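Local atomic coordinates of TetR transcriptional regulator (Chloroflexus aurantiacus, PDB entry 3QBM), a protein that probably binds DNA through an N-terminal helix-turn-helix and regulates transcription as a member of the TetR family. Residues A86-F91 / T186-Y191. Sequence-based numbering, arbitrary orientation. Where two conformers were deposited one is given.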
loop_
_atom_site.group_PDB
_atom_site.type_symbol
_atom_site.label_atom_id
_atom_site.label_comp_id
_atom_site.label_asym_id
_atom_site.label_seq_id
_atom_site.Cartn_x
_atom_site.Cartn_y
_atom_site.Cartn_z
ATOM N N ALA A 86 20.147 -6.056 -0.739
ATOM C CA ALA A 86 20.300 -4.879 0.127
ATOM C C ALA A 86 19.147 -3.918 -0.120
ATOM O O ALA A 86 18.729 -3.196 0.785
ATOM C CB ALA A 86 21.649 -4.198 -0.111
ATOM N N PHE A 87 18.622 -3.902 -1.347
ATOM C CA PHE A 87 17.390 -3.125 -1.640
ATOM C C PHE A 87 16.204 -3.623 -0.784
ATOM O O PHE A 87 15.469 -2.817 -0.188
ATOM C CB PHE A 87 17.090 -3.207 -3.132
ATOM C CG PHE A 87 15.949 -2.358 -3.590
ATOM C CD1 PHE A 87 14.643 -2.849 -3.554
ATOM C CD2 PHE A 87 16.173 -1.086 -4.082
ATOM C CE1 PHE A 87 13.562 -2.078 -4.002
ATOM C CE2 PHE A 87 15.076 -0.301 -4.533
ATOM C CZ PHE A 87 13.799 -0.806 -4.496
ATOM N N LEU A 88 16.050 -4.941 -0.681
ATOM C CA LEU A 88 15.073 -5.537 0.223
ATOM C C LEU A 88 15.369 -5.129 1.669
ATOM O O LEU A 88 14.440 -4.765 2.419
ATOM C CB LEU A 88 15.046 -7.072 0.136
ATOM C CG LEU A 88 15.046 -7.762 -1.221
ATOM C CD1 LEU A 88 15.103 -9.282 -1.095
ATOM C CD2 LEU A 88 13.821 -7.334 -2.034
ATOM N N ASP A 89 16.647 -5.147 2.054
ATOM C CA ASP A 89 17.029 -4.859 3.413
ATOM C C ASP A 89 16.678 -3.418 3.813
ATOM O O ASP A 89 16.311 -3.166 4.952
ATOM C CB ASP A 89 18.504 -5.114 3.657
ATOM C CG ASP A 89 18.837 -5.021 5.103
ATOM O OD1 ASP A 89 18.258 -5.799 5.879
ATOM O OD2 ASP A 89 19.600 -4.126 5.475
ATOM N N VAL A 90 16.772 -2.483 2.868
ATOM C CA VAL A 90 16.356 -1.110 3.139
ATOM C C VAL A 90 14.880 -1.126 3.587
ATOM O O VAL A 90 14.535 -0.540 4.614
ATOM C CB VAL A 90 16.564 -0.179 1.895
ATOM C CG1 VAL A 90 15.944 1.200 2.130
ATOM C CG2 VAL A 90 18.064 -0.044 1.578
ATOM N N PHE A 91 13.999 -1.770 2.803
ATOM C CA PHE A 91 12.589 -1.860 3.173
ATOM C C PHE A 91 12.378 -2.563 4.521
ATOM O O PHE A 91 11.577 -2.106 5.349
ATOM C CB PHE A 91 11.808 -2.580 2.079
ATOM C CG PHE A 91 11.412 -1.695 0.942
ATOM C CD1 PHE A 91 10.386 -0.789 1.107
ATOM C CD2 PHE A 91 12.020 -1.785 -0.286
ATOM C CE1 PHE A 91 9.972 -0.000 0.071
ATOM C CE2 PHE A 91 11.576 -1.007 -1.333
ATOM C CZ PHE A 91 10.587 -0.106 -1.149
ATOM N N THR A 186 12.761 -12.420 3.689
ATOM C CA THR A 186 13.285 -13.795 3.623
ATOM C C THR A 186 12.795 -14.503 2.361
ATOM O O THR A 186 13.549 -15.144 1.657
ATOM C CB THR A 186 12.915 -14.559 4.915
ATOM O OG1 THR A 186 13.605 -13.940 6.001
ATOM C CG2 THR A 186 13.218 -16.079 4.855
ATOM N N HIS A 187 11.513 -14.358 2.076
ATOM C CA HIS A 187 10.976 -14.974 0.877
ATOM C C HIS A 187 11.709 -14.516 -0.380
ATOM O O HIS A 187 12.161 -15.335 -1.165
ATOM C CB HIS A 187 9.521 -14.605 0.693
ATOM C CG HIS A 187 8.970 -15.110 -0.588
ATOM N ND1 HIS A 187 8.762 -16.454 -0.810
ATOM C CD2 HIS A 187 8.569 -14.467 -1.711
ATOM C CE1 HIS A 187 8.288 -16.611 -2.038
ATOM N NE2 HIS A 187 8.129 -15.421 -2.589
ATOM N N LEU A 188 11.834 -13.214 -0.564
ATOM C CA LEU A 188 12.496 -12.688 -1.756
ATOM C C LEU A 188 14.004 -12.943 -1.793
ATOM O O LEU A 188 14.553 -13.239 -2.845
ATOM C CB LEU A 188 12.169 -11.207 -1.976
ATOM C CG LEU A 188 10.715 -10.938 -2.435
ATOM C CD1 LEU A 188 10.513 -9.422 -2.472
ATOM C CD2 LEU A 188 10.326 -11.629 -3.767
ATOM N N ALA A 189 14.685 -12.815 -0.671
ATOM C CA ALA A 189 16.105 -13.096 -0.636
ATOM C C ALA A 189 16.363 -14.541 -1.027
ATOM O O ALA A 189 17.307 -14.837 -1.772
ATOM C CB ALA A 189 16.684 -12.793 0.754
ATOM N N THR A 190 15.508 -15.438 -0.535
ATOM C CA THR A 190 15.646 -16.861 -0.784
ATOM C C THR A 190 15.327 -17.132 -2.257
ATOM O O THR A 190 16.090 -17.820 -2.956
ATOM C CB THR A 190 14.760 -17.681 0.170
ATOM O OG1 THR A 190 15.158 -17.420 1.520
ATOM C CG2 THR A 190 14.915 -19.160 -0.117
ATOM N N TYR A 191 14.243 -16.540 -2.756
ATOM C CA TYR A 191 13.857 -16.706 -4.163
ATOM C C TYR A 191 14.967 -16.214 -5.104
ATOM O O TYR A 191 15.365 -16.913 -6.038
ATOM C CB TYR A 191 12.550 -15.967 -4.439
ATOM C CG TYR A 191 12.281 -15.721 -5.893
ATOM C CD1 TYR A 191 11.957 -16.788 -6.758
ATOM C CD2 TYR A 191 12.289 -14.416 -6.434
ATOM C CE1 TYR A 191 11.687 -16.547 -8.115
ATOM C CE2 TYR A 191 12.020 -14.187 -7.773
ATOM C CZ TYR A 191 11.726 -15.261 -8.609
ATOM O OH TYR A 191 11.446 -15.040 -9.947
#
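Leu88 reaches out from helix 80-92 and meets segment 186-191 at Leu188 and Ala189, bridging backbones whose nearest CA atoms, those of Leu88 and Ala189, are 7.7 Å apart. At the start of segment 186-191, the carbonyl O of Thr186 accepts both Thr190 N and, at 2.8 Å, Thr190 OG1, the two donors arriving from opposite faces of the carbonyl plane. His187 serves the dimer instead, its NE2 hydrogen-bonding His187 NE2 of the second subunit. Leu188 comes next and takes both methyls of Leu88: its CB lies 3.6 Å from Leu88 CD1, while its CD1 sits 3.9 Å from Leu88 CD2. The two leucines cross at about a right angle. With Leu88 CD1 extended away from its CA (chi2 177°), that methyl also reaches Ala189, 3.6 Å from its backbone N and 4.3 Å from its CB. Tyr185 of helix 179-196 and Ile161 of helix 154-175 also touch Leu88, making this a three-helix meeting in the C-terminal domain. With no hydrogen bond between the segments, the join is van der Waals packing, mostly apolar, and rests on the fit of one leucine against the neighbouring helix.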